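Local coordinates for protein endo-1,4-beta-xylanase (Uncultured bacterium, PDB 7AX7) that uses a bound cobalt ion in its CE4 domain to cleave acetyl groups from acetylated xylan, as one part of a multidomain xylanase, at residues A7-D12 with K31-L36; D95-R100 with T181-F186. All blocks are in the same frame, centred on the assembly; numbering follows the deposited sequence.

Contact 1: A7-D12 with K31-L36. With CO (cobalt (II) ion), chain B.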
ATOM      1  N   ALA A   7       8.373  -0.429  -5.218  1.00  9.70           N
ATOM      2  CA  ALA A   7       7.069   0.137  -4.884  1.00  7.74           C
ATOM      3  C   ALA A   7       6.915   0.041  -3.371  1.00 11.24           C
ATOM      4  O   ALA A   7       6.559  -1.025  -2.850  1.00  9.16           O
ATOM      5  CB  ALA A   7       5.944  -0.588  -5.621  1.00  5.93           C
ATOM      6  N   LEU A   8       7.223   1.142  -2.677  1.00  7.36           N
ATOM      7  CA  LEU A   8       6.952   1.239  -1.250  1.00 10.37           C
ATOM      8  C   LEU A   8       5.458   1.434  -1.033  1.00  9.31           C
ATOM      9  O   LEU A   8       4.843   2.286  -1.678  1.00  7.71           O
ATOM     10  CB  LEU A   8       7.729   2.404  -0.634  1.00  7.95           C
ATOM     11  CG  LEU A   8       9.220   2.244  -0.338  1.00 18.08           C
ATOM     12  CD1 LEU A   8       9.776   3.546   0.247  1.00 15.04           C
ATOM     13  CD2 LEU A   8       9.471   1.087   0.615  1.00 16.78           C
ATOM     14  N   THR A   9       4.867   0.647  -0.131  1.00  7.84           N
ATOM     15  CA  THR A   9       3.421   0.679   0.052  1.00  9.65           C
ATOM     16  C   THR A   9       3.089   0.626   1.539  1.00 10.47           C
ATOM     17  O   THR A   9       3.813   0.026   2.339  1.00  9.30           O
ATOM     18  CB  THR A   9       2.703  -0.476  -0.697  1.00  8.35           C
ATOM     19  OG1 THR A   9       2.997  -1.731  -0.067  1.00 10.92           O
ATOM     20  CG2 THR A   9       3.144  -0.537  -2.151  1.00  5.84           C
ATOM     21  N   PHE A  10       1.968   1.250   1.897  1.00  9.69           N
ATOM     22  CA  PHE A  10       1.582   1.433   3.289  1.00  9.67           C
ATOM     23  C   PHE A  10       0.131   1.018   3.486  1.00  8.47           C
ATOM     24  O   PHE A  10      -0.756   1.491   2.763  1.00  8.43           O
ATOM     25  CB  PHE A  10       1.783   2.894   3.717  1.00  7.59           C
ATOM     26  CG  PHE A  10       3.220   3.336   3.727  1.00  9.51           C
ATOM     27  CD1 PHE A  10       4.002   3.180   4.868  1.00  8.34           C
ATOM     28  CD2 PHE A  10       3.791   3.914   2.598  1.00  8.37           C
ATOM     29  CE1 PHE A  10       5.323   3.591   4.891  1.00 10.52           C
ATOM     30  CE2 PHE A  10       5.125   4.333   2.610  1.00 11.19           C
ATOM     31  CZ  PHE A  10       5.890   4.170   3.758  1.00  9.40           C
ATOM     32  N   ASP A  11      -0.105   0.154   4.475  1.00  8.21           N
ATOM     33  CA  ASP A  11      -1.424  -0.346   4.850  1.00  8.70           C
ATOM     34  C   ASP A  11      -1.952   0.328   6.116  1.00  7.87           C
ATOM     35  O   ASP A  11      -1.188   0.634   7.039  1.00  8.10           O
ATOM     36  CB  ASP A  11      -1.385  -1.855   5.122  1.00  7.51           C
ATOM     37  CG  ASP A  11      -1.449  -2.693   3.870  1.00 14.88           C
ATOM     38  OD1 ASP A  11      -1.548  -2.123   2.756  1.00 12.66           O
ATOM     39  OD2 ASP A  11      -1.414  -3.939   4.017  1.00 11.41           O
ATOM     40  N   ASP A  12      -3.280   0.531   6.150  1.00  5.64           N
ATOM     41  CA  ASP A  12      -4.084   0.723   7.359  1.00  4.50           C
ATOM     42  C   ASP A  12      -4.405   2.186   7.675  1.00 10.28           C
ATOM     43  O   ASP A  12      -5.104   2.461   8.657  1.00 10.67           O
ATOM     44  CB  ASP A  12      -3.407   0.080   8.575  1.00  8.47           C
ATOM     45  CG  ASP A  12      -3.364  -1.449   8.498  1.00 10.83           C
ATOM     46  OD1 ASP A  12      -3.854  -2.041   7.509  1.00 10.00           O
ATOM     47  OD2 ASP A  12      -2.829  -2.068   9.436  1.00 11.08           O
ATOM     48  N   LYS A  31       7.525   8.903  -4.082  1.00 10.44           N
ATOM     49  CA  LYS A  31       6.107   8.573  -4.065  1.00  7.73           C
ATOM     50  C   LYS A  31       5.907   7.164  -3.511  1.00  9.65           C
ATOM     51  O   LYS A  31       6.802   6.319  -3.577  1.00 10.38           O
ATOM     52  CB  LYS A  31       5.508   8.686  -5.469  1.00  7.80           C
ATOM     53  CG  LYS A  31       5.407  10.127  -5.967  1.00  9.51           C
ATOM     54  CD  LYS A  31       4.981  10.197  -7.429  1.00 12.47           C
ATOM     55  CE  LYS A  31       6.048   9.632  -8.361  1.00 15.75           C
ATOM     56  NZ  LYS A  31       5.591   9.749  -9.769  1.00 19.91           N
ATOM     57  N   ALA A  32       4.726   6.927  -2.943  1.00  8.77           N
ATOM     58  CA  ALA A  32       4.368   5.630  -2.382  1.00  6.99           C
ATOM     59  C   ALA A  32       2.901   5.365  -2.684  1.00  7.83           C
ATOM     60  O   ALA A  32       2.196   6.213  -3.238  1.00  8.19           O
ATOM     61  CB  ALA A  32       4.632   5.572  -0.873  1.00  8.43           C
ATOM     62  N   THR A  33       2.444   4.172  -2.315  1.00  7.54           N
ATOM     63  CA  THR A  33       1.054   3.764  -2.486  1.00  7.44           C
ATOM     64  C   THR A  33       0.467   3.458  -1.117  1.00  7.72           C
ATOM     65  O   THR A  33       1.080   2.738  -0.324  1.00 10.98           O
ATOM     66  CB  THR A  33       0.953   2.527  -3.398  1.00 11.65           C
ATOM     67  OG1 THR A  33       1.649   2.783  -4.620  1.00  7.98           O
ATOM     68  CG2 THR A  33      -0.510   2.165  -3.708  1.00  5.81           C
ATOM     69  N   PHE A  34      -0.716   4.003  -0.840  1.00  7.24           N
ATOM     70  CA  PHE A  34      -1.387   3.836   0.447  1.00  6.24           C
ATOM     71  C   PHE A  34      -2.681   3.069   0.227  1.00  9.69           C
ATOM     72  O   PHE A  34      -3.614   3.578  -0.412  1.00  7.06           O
ATOM     73  CB  PHE A  34      -1.659   5.191   1.104  1.00  6.76           C
ATOM     74  CG  PHE A  34      -0.411   5.927   1.491  1.00  6.95           C
ATOM     75  CD1 PHE A  34       0.247   6.747   0.576  1.00  7.41           C
ATOM     76  CD2 PHE A  34       0.120   5.784   2.764  1.00  5.84           C
ATOM     77  CE1 PHE A  34       1.414   7.419   0.935  1.00  7.61           C
ATOM     78  CE2 PHE A  34       1.277   6.452   3.134  1.00  6.94           C
ATOM     79  CZ  PHE A  34       1.933   7.267   2.218  1.00  7.81           C
ATOM     80  N   PHE A  35      -2.728   1.852   0.765  1.00  7.83           N
ATOM     81  CA  PHE A  35      -3.924   1.025   0.749  1.00  8.13           C
ATOM     82  C   PHE A  35      -4.764   1.406   1.961  1.00  9.55           C
ATOM     83  O   PHE A  35      -4.409   1.093   3.107  1.00  7.04           O
ATOM     84  CB  PHE A  35      -3.542  -0.455   0.748  1.00  8.52           C
ATOM     85  CG  PHE A  35      -2.903  -0.911  -0.540  1.00  7.32           C
ATOM     86  CD1 PHE A  35      -1.573  -0.634  -0.806  1.00  5.67           C
ATOM     87  CD2 PHE A  35      -3.641  -1.615  -1.486  1.00  6.29           C
ATOM     88  CE1 PHE A  35      -0.975  -1.049  -2.003  1.00  5.85           C
ATOM     89  CE2 PHE A  35      -3.057  -2.037  -2.690  1.00  7.36           C
ATOM     90  CZ  PHE A  35      -1.719  -1.746  -2.950  1.00  5.80           C
ATOM     91  N   LEU A  36      -5.866   2.097   1.709  1.00  5.93           N
ATOM     92  CA  LEU A  36      -6.618   2.724   2.777  1.00  5.81           C
ATOM     93  C   LEU A  36      -7.741   1.820   3.258  1.00  8.18           C
ATOM     94  O   LEU A  36      -8.350   1.071   2.486  1.00  7.54           O
ATOM     95  CB  LEU A  36      -7.205   4.063   2.322  1.00  6.24           C
ATOM     96  CG  LEU A  36      -6.275   5.089   1.655  1.00  6.63           C
ATOM     97  CD1 LEU A  36      -7.081   6.326   1.272  1.00  5.59           C
ATOM     98  CD2 LEU A  36      -5.121   5.460   2.560  1.00  4.57           C
TER
HETATM   99 CO    CO B 801      -3.998  -4.159   7.221  1.00 16.31          CO
HETATM  100  O   HOH W   1       4.306   2.387  -4.264  1.00  5.85           O
HETATM  101  O   HOH W   2       7.428   3.847  -3.986  1.00  7.34           O

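Contact 2: D95-R100 with T181-F186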
ATOM      1  N   ASP A  95      -9.326   7.278  -8.455  1.00 13.17           N
ATOM      2  CA  ASP A  95      -9.918   5.982  -8.739  1.00 14.09           C
ATOM      3  C   ASP A  95      -8.999   4.876  -8.231  1.00 12.16           C
ATOM      4  O   ASP A  95      -7.864   4.736  -8.697  1.00 11.62           O
ATOM      5  CB  ASP A  95     -10.168   5.843 -10.240  1.00 15.55           C
ATOM      6  CG  ASP A  95     -11.155   6.885 -10.761  1.00 15.88           C
ATOM      7  OD1 ASP A  95     -12.261   6.989 -10.187  1.00 23.73           O
ATOM      8  OD2 ASP A  95     -10.815   7.611 -11.716  1.00 25.42           O
ATOM      9  N   VAL A  96      -9.493   4.101  -7.271  1.00  8.37           N
ATOM     10  CA  VAL A  96      -8.769   2.922  -6.812  1.00 10.57           C
ATOM     11  C   VAL A  96      -8.436   2.029  -8.003  1.00 10.72           C
ATOM     12  O   VAL A  96      -9.271   1.803  -8.883  1.00 11.63           O
ATOM     13  CB  VAL A  96      -9.612   2.186  -5.756  1.00 11.81           C
ATOM     14  CG1 VAL A  96      -9.123   0.760  -5.558  1.00  9.65           C
ATOM     15  CG2 VAL A  96      -9.577   2.967  -4.445  1.00 11.15           C
ATOM     16  N   LYS A  97      -7.194   1.544  -8.052  1.00  9.11           N
ATOM     17  CA  LYS A  97      -6.795   0.568  -9.059  1.00 12.50           C
ATOM     18  C   LYS A  97      -6.355  -0.763  -8.474  1.00 10.45           C
ATOM     19  O   LYS A  97      -6.253  -1.740  -9.223  1.00 11.24           O
ATOM     20  CB  LYS A  97      -5.649   1.109  -9.930  1.00  7.48           C
ATOM     21  CG  LYS A  97      -5.969   2.382 -10.683  1.00 16.02           C
ATOM     22  CD  LYS A  97      -7.177   2.197 -11.578  1.00 17.56           C
ATOM     23  CE  LYS A  97      -7.155   3.163 -12.767  1.00 30.43           C
ATOM     24  NZ  LYS A  97      -7.150   4.596 -12.363  1.00 28.59           N
ATOM     25  N   PHE A  98      -6.073  -0.827  -7.176  1.00 10.55           N
ATOM     26  CA  PHE A  98      -5.514  -2.020  -6.565  1.00  9.02           C
ATOM     27  C   PHE A  98      -6.183  -2.287  -5.226  1.00  9.35           C
ATOM     28  O   PHE A  98      -6.680  -1.372  -4.563  1.00 10.41           O
ATOM     29  CB  PHE A  98      -4.000  -1.883  -6.411  1.00  6.75           C
ATOM     30  CG  PHE A  98      -3.289  -1.802  -7.721  1.00  9.56           C
ATOM     31  CD1 PHE A  98      -2.990  -2.964  -8.430  1.00  9.44           C
ATOM     32  CD2 PHE A  98      -2.962  -0.568  -8.274  1.00  9.92           C
ATOM     33  CE1 PHE A  98      -2.344  -2.893  -9.671  1.00 12.44           C
ATOM     34  CE2 PHE A  98      -2.312  -0.480  -9.504  1.00 10.16           C
ATOM     35  CZ  PHE A  98      -2.004  -1.641 -10.208  1.00 13.68           C
ATOM     36  N   PHE A  99      -6.186  -3.563  -4.847  1.00  7.97           N
ATOM     37  CA  PHE A  99      -6.707  -4.043  -3.579  1.00  9.65           C
ATOM     38  C   PHE A  99      -5.632  -4.852  -2.867  1.00  9.58           C
ATOM     39  O   PHE A  99      -4.930  -5.655  -3.493  1.00  8.08           O
ATOM     40  CB  PHE A  99      -7.960  -4.912  -3.803  1.00  8.47           C
ATOM     41  CG  PHE A  99      -8.371  -5.727  -2.609  1.00  8.13           C
ATOM     42  CD1 PHE A  99      -8.916  -5.117  -1.486  1.00  7.74           C
ATOM     43  CD2 PHE A  99      -8.256  -7.118  -2.625  1.00 10.71           C
ATOM     44  CE1 PHE A  99      -9.329  -5.873  -0.393  1.00  7.98           C
ATOM     45  CE2 PHE A  99      -8.661  -7.882  -1.534  1.00  8.11           C
ATOM     46  CZ  PHE A  99      -9.198  -7.256  -0.413  1.00  6.41           C
ATOM     47  N   ARG A 100      -5.501  -4.641  -1.562  1.00  7.32           N
ATOM     48  CA  ARG A 100      -4.671  -5.521  -0.747  1.00  8.66           C
ATOM     49  C   ARG A 100      -5.523  -6.139   0.353  1.00  7.67           C
ATOM     50  O   ARG A 100      -6.140  -5.403   1.140  1.00  8.20           O
ATOM     51  CB  ARG A 100      -3.477  -4.782  -0.151  1.00  7.04           C
ATOM     52  CG  ARG A 100      -2.608  -5.667   0.725  1.00 10.05           C
ATOM     53  CD  ARG A 100      -1.445  -4.845   1.264  1.00 14.88           C
ATOM     54  NE  ARG A 100      -0.288  -4.894   0.390  1.00 14.41           N
ATOM     55  CZ  ARG A 100       0.584  -3.900   0.244  1.00 12.95           C
ATOM     56  NH1 ARG A 100       0.423  -2.754   0.895  1.00 12.42           N
ATOM     57  NH2 ARG A 100       1.610  -4.052  -0.568  1.00  9.40           N
ATOM     58  N   THR A 181       4.869   4.310  -7.715  1.00  8.37           N
ATOM     59  CA  THR A 181       3.600   3.787  -7.232  1.00  8.47           C
ATOM     60  C   THR A 181       3.349   2.416  -7.856  1.00  8.14           C
ATOM     61  O   THR A 181       4.027   2.005  -8.802  1.00  7.82           O
ATOM     62  CB  THR A 181       2.443   4.731  -7.571  1.00  8.69           C
ATOM     63  OG1 THR A 181       2.229   4.740  -8.995  1.00  7.37           O
ATOM     64  CG2 THR A 181       2.731   6.165  -7.089  1.00  7.93           C
ATOM     65  N   VAL A 182       2.360   1.701  -7.316  1.00  8.66           N
ATOM     66  CA  VAL A 182       2.005   0.397  -7.875  1.00  5.41           C
ATOM     67  C   VAL A 182       1.511   0.548  -9.315  1.00  7.43           C
ATOM     68  O   VAL A 182       1.916  -0.214 -10.205  1.00  7.97           O
ATOM     69  CB  VAL A 182       0.978  -0.308  -6.970  1.00  7.18           C
ATOM     70  CG1 VAL A 182       0.573  -1.661  -7.556  1.00  8.40           C
ATOM     71  CG2 VAL A 182       1.563  -0.503  -5.566  1.00  7.18           C
ATOM     72  N   SER A 183       0.663   1.550  -9.580  1.00  6.32           N
ATOM     73  CA  SER A 183       0.262   1.824 -10.961  1.00  6.75           C
ATOM     74  C   SER A 183       1.480   2.092 -11.836  1.00  8.76           C
ATOM     75  O   SER A 183       1.614   1.525 -12.924  1.00  9.95           O
ATOM     76  CB  SER A 183      -0.707   3.013 -11.021  1.00  9.59           C
ATOM     77  OG  SER A 183      -2.033   2.637 -10.693  1.00  8.15           O
ATOM     78  N   GLU A 184       2.386   2.959 -11.376  1.00  8.47           N
ATOM     79  CA  GLU A 184       3.585   3.249 -12.162  1.00  9.31           C
ATOM     80  C   GLU A 184       4.443   2.004 -12.345  1.00  9.61           C
ATOM     81  O   GLU A 184       5.045   1.809 -13.404  1.00  9.47           O
ATOM     82  CB  GLU A 184       4.389   4.364 -11.498  1.00  8.52           C
ATOM     83  CG  GLU A 184       3.776   5.733 -11.651  1.00 12.16           C
ATOM     84  CD  GLU A 184       4.426   6.751 -10.735  1.00 14.88           C
ATOM     85  OE1 GLU A 184       5.206   6.343  -9.845  1.00 10.52           O
ATOM     86  OE2 GLU A 184       4.155   7.956 -10.907  1.00 13.29           O
ATOM     87  N   LEU A 185       4.508   1.145 -11.326  1.00  7.54           N
ATOM     88  CA  LEU A 185       5.289  -0.083 -11.441  1.00  7.61           C
ATOM     89  C   LEU A 185       4.831  -0.923 -12.630  1.00 10.67           C
ATOM     90  O   LEU A 185       5.643  -1.338 -13.469  1.00  8.82           O
ATOM     91  CB  LEU A 185       5.193  -0.888 -10.145  1.00  6.90           C
ATOM     92  CG  LEU A 185       5.761  -2.308 -10.193  1.00  9.37           C
ATOM     93  CD1 LEU A 185       7.269  -2.305 -10.504  1.00 11.20           C
ATOM     94  CD2 LEU A 185       5.456  -3.034  -8.896  1.00  9.08           C
ATOM     95  N   PHE A 186       3.527  -1.198 -12.715  1.00  9.01           N
ATOM     96  CA  PHE A 186       3.042  -2.021 -13.818  1.00 10.31           C
ATOM     97  C   PHE A 186       3.140  -1.281 -15.148  1.00 10.43           C
ATOM     98  O   PHE A 186       3.550  -1.865 -16.155  1.00 10.85           O
ATOM     99  CB  PHE A 186       1.615  -2.487 -13.538  1.00  9.67           C
ATOM    100  CG  PHE A 186       1.541  -3.606 -12.532  1.00 12.14           C
ATOM    101  CD1 PHE A 186       1.754  -4.915 -12.919  1.00  9.46           C
ATOM    102  CD2 PHE A 186       1.292  -3.341 -11.193  1.00  8.68           C
ATOM    103  CE1 PHE A 186       1.702  -5.948 -11.994  1.00  9.87           C
ATOM    104  CE2 PHE A 186       1.230  -4.367 -10.265  1.00  9.88           C
ATOM    105  CZ  PHE A 186       1.437  -5.672 -10.665  1.00  9.20           C
TER

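Contact 1: A7-D12 with K31-L36
Leu8 O is gripped by two donors. Thr33 N donates to Leu8 O across the strands at 3.1 Å. A water gives it a second bond and also meets Thr33 OG1, which has a further partner in Val182 N. The backbone pairing then continues with Phe10 N to Thr33 O at 2.8 Å and Phe35 N to Phe10 O, equally short. Asp12 N to Phe35 O closes the series and is longer, at 3.3 Å. The strands run parallel.

Side chains alternate between the two faces of the sheet. Phe10 and Phe34 lie side by side on one face and point the same way. Their rings are nearly parallel, at 16°, but slid apart, so they barely overlap. The closest touch is Phe34 CD2 against Phe10 CB at 3.5 Å. Ala32 CB meets the Phe10 ring at its edge, in plane. Leu22 and Leu25 of helix 16-28 pack on Phe34, and Val21 packs on Phe10.

The other face carries Thr9, Thr33, Asp11 and Phe35. Phe35 CE1 approaches Thr9 CB with the ring edge. Asp11 has CG anti to its carbonyl carbon (chi1 -81°), which brings OD1 to 3.3 Å from Phe35 CB. The carboxylate and the ring stand steeply to each other, at 78°. Arg100 forms a salt bridge with Asp11 OD1.

At the end of the pairing, Asp12 OD1 binds the cobalt ion at 2.1 Å, with His62 and His66 as further ligands. This is a parallel beta-alpha-beta unit whose first strand leads into the Asp-His-His metal site of a NodB-type polysaccharide deacetylase.

Contact 2: D95-R100 with T181-F186
Phe98, Ser183 and Val182 carry this contact, in which a loop side chain packs on the first turn of helix 182-189. That helix starts with a capping box. Thr181 OG1 accepts from Glu184 N at 3.0 Å, and Glu184 OE1 in return accepts from Thr181 N, which lies above the carboxylate plane.

The Phe98 ring is met in two ways by neighbouring residues of the helix. Val182 CG1 sits over one face of the Phe98 ring, 3.5 Å from its centroid and 5° off the ring normal, a CH-pi contact. The methyl gets there because CG1 is anti to the backbone N (chi1 179°). Ser183 OG comes instead to the ring edge, in plane, 3.3 Å from Phe98 CE2. This hydroxyl is hydrogen-bonded to Glu58 of strand 58-61. Lys97 adds only its aliphatic root, with CG at 3.9 Å from Ser183 OG, and the rest of its chain leads away.

One turn on, Phe186 touches the far end of the Phe98 ring. The two planes are 19° from parallel but slid apart, with centroids 5.7 Å from each other, so there is hardly any overlap. Pro193 packs against both rings, and Trp200 meets Phe186 edge-to-face. An alanine at Phe98 would probably open a gap beside the helix start, leaving Val182 CG1 without the ring it lies on and Phe186 freer to shift.

The loop side is tied to strand 58-61 by backbone hydrogen bonds of Phe98 and Arg100 with Ser61. The tip of the Phe98 ring, CZ, lies 3.8 Å from Phe186 CD2.

How the contacts relate
Contact 1 lies close to the centre of the chain and contact 2 about 9 Å from it. Both are largely buried, but contact 2 reaches the surface at Lys97. Contact 1 joins two neighbouring strands through backbone bonds and side chains packed on both faces. Contact 2 joins a loop to a helix by side-chain packing, mostly aromatic and aliphatic. They share no segment, yet they touch directly. Arg100 enters from 95-100, and its NH2 probably hydrogen-bonds Thr9 OG1 at 2.7 Å. From the helix, Glu184 OE2 forms a salt bridge with Lys31 NZ at 2.6 Å. One cobalt ligand, Asp12, belongs to contact 1; the Phe98 side chain is about 14 Å from the ion.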